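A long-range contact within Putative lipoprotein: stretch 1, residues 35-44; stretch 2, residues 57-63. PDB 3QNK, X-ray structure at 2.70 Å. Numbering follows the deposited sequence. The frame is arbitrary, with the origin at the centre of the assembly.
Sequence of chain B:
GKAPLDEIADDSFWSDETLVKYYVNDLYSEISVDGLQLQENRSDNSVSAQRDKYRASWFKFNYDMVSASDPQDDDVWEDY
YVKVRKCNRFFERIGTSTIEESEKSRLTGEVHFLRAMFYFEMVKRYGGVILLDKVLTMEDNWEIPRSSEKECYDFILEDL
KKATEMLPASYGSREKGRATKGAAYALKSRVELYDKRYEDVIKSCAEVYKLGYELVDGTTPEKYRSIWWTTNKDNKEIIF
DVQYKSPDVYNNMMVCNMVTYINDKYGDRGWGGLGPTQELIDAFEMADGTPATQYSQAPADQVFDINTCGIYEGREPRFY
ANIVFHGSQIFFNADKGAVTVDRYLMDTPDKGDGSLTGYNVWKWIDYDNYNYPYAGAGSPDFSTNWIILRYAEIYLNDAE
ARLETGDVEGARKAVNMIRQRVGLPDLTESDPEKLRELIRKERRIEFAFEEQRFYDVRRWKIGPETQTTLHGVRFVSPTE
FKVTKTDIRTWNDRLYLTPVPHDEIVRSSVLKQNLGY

Stretch 1, residues 35-44: GLQLQENRSD
Stretch 2 (57-63) SWFKFNY

Stretch 1 is irregular. Leu36 (phi/psi -93/-10) leads into Gln37, whose left-handed 47/58 turns the chain, and Leu38 to Glu40 then take helical angles near -60/-40 without regular helical bonding. Asn41 N nevertheless bonds to Gln37 O at 3.2 Å. Stretch 2 starts in the last residues of a helix, Ser57 and Trp58; Phe59 (-120/27) leaves it, and Lys60 to Asn62 form a 3-10 segment. The two stretches run in the same sense: the CA atoms of Leu38 and Trp58 lie 7.3 Å apart, those of Arg42 and Asn62 5.9 Å. Together the stretches bury 442 Å², both sides summed, with the largest shares from Arg42 (104 Å²) and Trp58 (93 Å²).

The leucines at the start of stretch 1 supply an apolar surface for the indole. Leu38 (chi1 m, chi2 t) points toward stretch 2 and sets CD1 over the Trp58 five-membered ring, 4.1 Å from its centroid, a CH-pi contact. Its CD2 lies 3.6 Å from Trp58 CE3 and 3.8 Å from Phe59 CE1, so one branched side chain touches both rings. Leu36 (chi1 m, chi2 147°, between wells) adds a contact of 3.7 Å from CD2 to Trp58 CH2. Trp58 (chi2 -9°) and Phe59 (chi2 -58°) both use chi1 m, and although the CA-to-CB bond of Phe59 points sideways, its ring reaches Asn41, with CE1 3.6 Å from Asn41 CB.

Polar groups add the directional bonds. Asn62 (m, chi2 -31°) donates ND2 to Asn41 O at 3.1 Å and a nearly straight 174°; a carboxamide can thus satisfy a buried backbone carbonyl. Arg42 (m, t, m, chi4 -120°) is long enough to reach back and carry NH1 to Trp58 O, 2.6 Å away, in a weak bond at the guanidinium edge. Gln39 OE1 steadies the same group, accepting from Arg42 NE at 3.1 Å. The aliphatic part of Arg42 meanwhile packs its CD 3.7 Å from CB of Phe61 (chi1 t, chi2 -88°).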

ATOM      1  N   GLY B  35     -10.564  -1.932 -10.438  1.00 50.28           N
ATOM      2  CA  GLY B  35     -10.856  -1.398 -11.759  1.00 49.75           C
ATOM      3  C   GLY B  35     -10.407  -2.293 -12.897  1.00 53.91           C
ATOM      4  O   GLY B  35     -11.010  -2.270 -13.972  1.00 54.37           O
ATOM      5  N   LEU B  36      -9.379  -3.137 -12.647  1.00 50.34           N
ATOM      6  CA  LEU B  36      -8.780  -4.035 -13.623  1.00 49.04           C
ATOM      7  C   LEU B  36      -9.400  -5.437 -13.626  1.00 51.77           C
ATOM      8  O   LEU B  36      -9.161  -6.210 -14.586  1.00 52.13           O
ATOM      9  CB  LEU B  36      -7.279  -4.108 -13.389  1.00 49.19           C
ATOM     10  CG  LEU B  36      -6.581  -2.807 -13.728  1.00 55.52           C
ATOM     11  CD1 LEU B  36      -5.397  -2.584 -12.834  1.00 57.94           C
ATOM     12  CD2 LEU B  36      -6.222  -2.739 -15.209  1.00 55.44           C
ATOM     13  N   GLN B  37     -10.247  -5.737 -12.612  1.00 45.22           N
ATOM     14  CA  GLN B  37     -10.985  -7.002 -12.460  1.00 43.51           C
ATOM     15  C   GLN B  37     -10.060  -8.184 -12.693  1.00 45.71           C
ATOM     16  O   GLN B  37     -10.283  -9.016 -13.579  1.00 44.93           O
ATOM     17  CB  GLN B  37     -12.191  -7.028 -13.404  1.00 44.98           C
ATOM     18  CG  GLN B  37     -13.339  -6.111 -12.965  1.00 56.03           C
ATOM     19  CD  GLN B  37     -14.061  -6.675 -11.776  1.00 71.36           C
ATOM     20  OE1 GLN B  37     -14.710  -7.743 -11.858  1.00 65.09           O
ATOM     21  NE2 GLN B  37     -13.893  -5.996 -10.634  1.00 61.04           N
ATOM     22  N   LEU B  38      -8.993  -8.235 -11.888  1.00 41.69           N
ATOM     23  CA  LEU B  38      -7.956  -9.221 -12.036  1.00 40.77           C
ATOM     24  C   LEU B  38      -8.459 -10.609 -11.731  1.00 45.86           C
ATOM     25  O   LEU B  38      -8.171 -11.517 -12.511  1.00 48.52           O
ATOM     26  CB  LEU B  38      -6.721  -8.849 -11.227  1.00 41.19           C
ATOM     27  CG  LEU B  38      -5.935  -7.620 -11.758  1.00 46.49           C
ATOM     28  CD1 LEU B  38      -4.620  -7.502 -11.060  1.00 47.16           C
ATOM     29  CD2 LEU B  38      -5.678  -7.706 -13.284  1.00 45.28           C
ATOM     30  N   GLN B  39      -9.289 -10.782 -10.711  1.00 40.61           N
ATOM     31  CA  GLN B  39      -9.899 -12.087 -10.387  1.00 38.91           C
ATOM     32  C   GLN B  39     -10.727 -12.643 -11.567  1.00 44.30           C
ATOM     33  O   GLN B  39     -10.657 -13.847 -11.809  1.00 43.84           O
ATOM     34  CB  GLN B  39     -10.779 -11.992  -9.125  1.00 39.31           C
ATOM     35  CG  GLN B  39      -9.991 -11.676  -7.862  1.00 35.99           C
ATOM     36  CD  GLN B  39      -9.105 -12.811  -7.447  1.00 45.26           C
ATOM     37  OE1 GLN B  39      -8.139 -13.203  -8.135  1.00 40.02           O
ATOM     38  NE2 GLN B  39      -9.416 -13.336  -6.293  1.00 32.26           N
ATOM     39  N   GLU B  40     -11.481 -11.771 -12.308  1.00 41.69           N
ATOM     40  CA  GLU B  40     -12.267 -12.192 -13.472  1.00 41.65           C
ATOM     41  C   GLU B  40     -11.344 -12.644 -14.610  1.00 46.68           C
ATOM     42  O   GLU B  40     -11.665 -13.597 -15.322  1.00 45.37           O
ATOM     43  CB  GLU B  40     -13.202 -11.075 -13.959  1.00 43.40           C
ATOM     44  CG  GLU B  40     -14.360 -11.590 -14.801  1.00 48.88           C
ATOM     45  CD  GLU B  40     -15.567 -12.203 -14.103  1.00 65.29           C
ATOM     46  OE1 GLU B  40     -15.561 -12.359 -12.857  1.00 69.23           O
ATOM     47  OE2 GLU B  40     -16.526 -12.545 -14.835  1.00 46.81           O
ATOM     48  N   ASN B  41     -10.178 -11.960 -14.752  1.00 42.64           N
ATOM     49  CA  ASN B  41      -9.155 -12.260 -15.738  1.00 40.53           C
ATOM     50  C   ASN B  41      -8.353 -13.491 -15.301  1.00 45.27           C
ATOM     51  O   ASN B  41      -7.428 -13.930 -16.013  1.00 45.82           O
ATOM     52  CB  ASN B  41      -8.254 -11.040 -15.912  1.00 38.62           C
ATOM     53  CG  ASN B  41      -8.876  -9.940 -16.699  1.00 46.05           C
ATOM     54  OD1 ASN B  41      -9.226 -10.107 -17.869  1.00 41.89           O
ATOM     55  ND2 ASN B  41      -9.014  -8.777 -16.080  1.00 43.58           N
ATOM     56  N   ARG B  42      -8.679 -14.023 -14.092  1.00 41.70           N
ATOM     57  CA  ARG B  42      -8.047 -15.245 -13.566  1.00 40.89           C
ATOM     58  C   ARG B  42      -9.102 -16.342 -13.567  1.00 42.33           C
ATOM     59  O   ARG B  42      -8.990 -17.305 -12.830  1.00 45.07           O
ATOM     60  CB  ARG B  42      -7.359 -15.032 -12.188  1.00 39.51           C
ATOM     61  CG  ARG B  42      -6.248 -13.998 -12.316  1.00 36.38           C
ATOM     62  CD  ARG B  42      -5.320 -13.881 -11.160  1.00 29.95           C
ATOM     63  NE  ARG B  42      -5.794 -12.908 -10.189  1.00 43.95           N
ATOM     64  CZ  ARG B  42      -5.144 -11.809  -9.802  1.00 53.68           C
ATOM     65  NH1 ARG B  42      -3.937 -11.539 -10.279  1.00 23.92           N
ATOM     66  NH2 ARG B  42      -5.688 -10.988  -8.913  1.00 46.24           N
ATOM     67  N   SER B  43     -10.101 -16.204 -14.453  1.00 36.58           N
ATOM     68  CA  SER B  43     -11.239 -17.110 -14.629  1.00 37.10           C
ATOM     69  C   SER B  43     -11.497 -17.377 -16.118  1.00 44.08           C
ATOM     70  O   SER B  43     -11.056 -16.614 -16.981  1.00 42.22           O
ATOM     71  CB  SER B  43     -12.500 -16.530 -13.974  1.00 39.08           C
ATOM     72  OG  SER B  43     -13.204 -15.683 -14.861  1.00 41.75           O
ATOM     73  N   ASP B  44     -12.288 -18.417 -16.409  1.00 43.72           N
ATOM     74  CA  ASP B  44     -12.591 -18.818 -17.786  1.00 43.16           C
ATOM     75  C   ASP B  44     -13.510 -17.806 -18.531  1.00 48.72           C
ATOM     76  O   ASP B  44     -13.809 -18.034 -19.706  1.00 47.97           O
ATOM     77  CB  ASP B  44     -13.200 -20.221 -17.797  1.00 43.16           C
ATOM     78  CG  ASP B  44     -14.499 -20.384 -17.037  1.00 51.67           C
ATOM     79  OD1 ASP B  44     -14.736 -19.595 -16.073  1.00 53.70           O
ATOM     80  OD2 ASP B  44     -15.256 -21.334 -17.363  1.00 49.96           O
ATOM     81  N   SER B  57       3.470  -9.987 -13.612  1.00 45.91           N
ATOM     82  CA  SER B  57       2.952  -9.175 -12.505  1.00 45.88           C
ATOM     83  C   SER B  57       1.576  -9.586 -12.046  1.00 50.29           C
ATOM     84  O   SER B  57       1.351  -9.607 -10.851  1.00 51.04           O
ATOM     85  CB  SER B  57       2.880  -7.703 -12.887  1.00 49.79           C
ATOM     86  OG  SER B  57       4.158  -7.103 -12.920  1.00 67.90           O
ATOM     87  N   TRP B  58       0.642  -9.843 -12.978  1.00 45.75           N
ATOM     88  CA  TRP B  58      -0.758 -10.054 -12.664  1.00 44.47           C
ATOM     89  C   TRP B  58      -1.326 -11.433 -12.897  1.00 48.28           C
ATOM     90  O   TRP B  58      -2.393 -11.707 -12.330  1.00 46.24           O
ATOM     91  CB  TRP B  58      -1.614  -9.108 -13.531  1.00 42.66           C
ATOM     92  CG  TRP B  58      -1.407  -7.626 -13.344  1.00 44.42           C
ATOM     93  CD1 TRP B  58      -0.665  -7.005 -12.381  1.00 47.70           C
ATOM     94  CD2 TRP B  58      -2.035  -6.575 -14.105  1.00 44.98           C
ATOM     95  NE1 TRP B  58      -0.721  -5.636 -12.549  1.00 48.41           N
ATOM     96  CE2 TRP B  58      -1.543  -5.346 -13.609  1.00 49.73           C
ATOM     97  CE3 TRP B  58      -2.884  -6.557 -15.232  1.00 46.35           C
ATOM     98  CZ2 TRP B  58      -1.923  -4.112 -14.154  1.00 49.63           C
ATOM     99  CZ3 TRP B  58      -3.234  -5.337 -15.791  1.00 48.39           C
ATOM    100  CH2 TRP B  58      -2.785  -4.131 -15.230  1.00 49.82           C
ATOM    101  N   PHE B  59      -0.757 -12.249 -13.821  1.00 45.06           N
ATOM    102  CA  PHE B  59      -1.496 -13.467 -14.179  1.00 43.53           C
ATOM    103  C   PHE B  59      -0.798 -14.786 -13.920  1.00 48.27           C
ATOM    104  O   PHE B  59      -1.214 -15.790 -14.510  1.00 48.11           O
ATOM    105  CB  PHE B  59      -1.977 -13.394 -15.633  1.00 43.88           C
ATOM    106  CG  PHE B  59      -2.787 -12.135 -15.894  1.00 44.72           C
ATOM    107  CD1 PHE B  59      -3.938 -11.858 -15.160  1.00 46.17           C
ATOM    108  CD2 PHE B  59      -2.377 -11.208 -16.848  1.00 46.28           C
ATOM    109  CE1 PHE B  59      -4.661 -10.685 -15.388  1.00 47.26           C
ATOM    110  CE2 PHE B  59      -3.094 -10.033 -17.065  1.00 48.16           C
ATOM    111  CZ  PHE B  59      -4.214  -9.770 -16.321  1.00 46.05           C
ATOM    112  N   LYS B  60       0.134 -14.832 -12.936  1.00 43.90           N
ATOM    113  CA  LYS B  60       0.821 -16.072 -12.598  1.00 43.77           C
ATOM    114  C   LYS B  60      -0.154 -17.193 -12.152  1.00 45.98           C
ATOM    115  O   LYS B  60       0.147 -18.379 -12.391  1.00 46.69           O
ATOM    116  CB  LYS B  60       1.904 -15.841 -11.550  1.00 47.71           C
ATOM    117  CG  LYS B  60       3.260 -15.614 -12.184  1.00 55.81           C
ATOM    118  CD  LYS B  60       4.282 -15.250 -11.151  1.00 58.65           C
ATOM    119  CE  LYS B  60       5.581 -14.942 -11.816  1.00 70.26           C
ATOM    120  NZ  LYS B  60       6.594 -14.544 -10.816  1.00 86.98           N
ATOM    121  N   PHE B  61      -1.340 -16.828 -11.596  1.00 38.38           N
ATOM    122  CA  PHE B  61      -2.360 -17.809 -11.156  1.00 36.97           C
ATOM    123  C   PHE B  61      -2.759 -18.715 -12.305  1.00 45.09           C
ATOM    124  O   PHE B  61      -2.856 -19.935 -12.161  1.00 46.77           O
ATOM    125  CB  PHE B  61      -3.619 -17.088 -10.595  1.00 36.96           C
ATOM    126  CG  PHE B  61      -4.813 -17.962 -10.271  1.00 37.02           C
ATOM    127  CD1 PHE B  61      -5.766 -18.267 -11.247  1.00 39.40           C
ATOM    128  CD2 PHE B  61      -5.006 -18.460  -8.983  1.00 36.63           C
ATOM    129  CE1 PHE B  61      -6.856 -19.111 -10.957  1.00 37.60           C
ATOM    130  CE2 PHE B  61      -6.118 -19.275  -8.690  1.00 37.63           C
ATOM    131  CZ  PHE B  61      -7.004 -19.631  -9.692  1.00 34.28           C
ATOM    132  N   ASN B  62      -3.011 -18.104 -13.449  1.00 43.38           N
ATOM    133  CA  ASN B  62      -3.472 -18.781 -14.648  1.00 43.52           C
ATOM    134  C   ASN B  62      -2.544 -19.922 -15.118  1.00 45.33           C
ATOM    135  O   ASN B  62      -2.981 -20.774 -15.876  1.00 45.51           O
ATOM    136  CB  ASN B  62      -3.652 -17.759 -15.752  1.00 45.62           C
ATOM    137  CG  ASN B  62      -4.855 -16.872 -15.553  1.00 52.73           C
ATOM    138  OD1 ASN B  62      -5.858 -17.268 -14.987  1.00 46.75           O
ATOM    139  ND2 ASN B  62      -4.809 -15.672 -16.080  1.00 48.68           N
ATOM    140  N   TYR B  63      -1.305 -19.962 -14.640  1.00 40.34           N
ATOM    141  CA  TYR B  63      -0.339 -20.995 -15.030  1.00 39.31           C
ATOM    142  C   TYR B  63       0.217 -21.721 -13.782  1.00 44.36           C
ATOM    143  O   TYR B  63       1.225 -22.389 -13.887  1.00 45.80           O
ATOM    144  CB  TYR B  63       0.802 -20.372 -15.874  1.00 38.52           C
ATOM    145  CG  TYR B  63       0.325 -19.345 -16.880  1.00 37.93           C
ATOM    146  CD1 TYR B  63      -0.271 -19.736 -18.085  1.00 38.87           C
ATOM    147  CD2 TYR B  63       0.346 -17.979 -16.577  1.00 37.74           C
ATOM    148  CE1 TYR B  63      -0.763 -18.786 -18.997  1.00 35.56           C
ATOM    149  CE2 TYR B  63      -0.181 -17.026 -17.466  1.00 37.31           C
ATOM    150  CZ  TYR B  63      -0.705 -17.435 -18.681  1.00 39.05           C
ATOM    151  OH  TYR B  63      -1.166 -16.489 -19.545  1.00 46.26           O
TER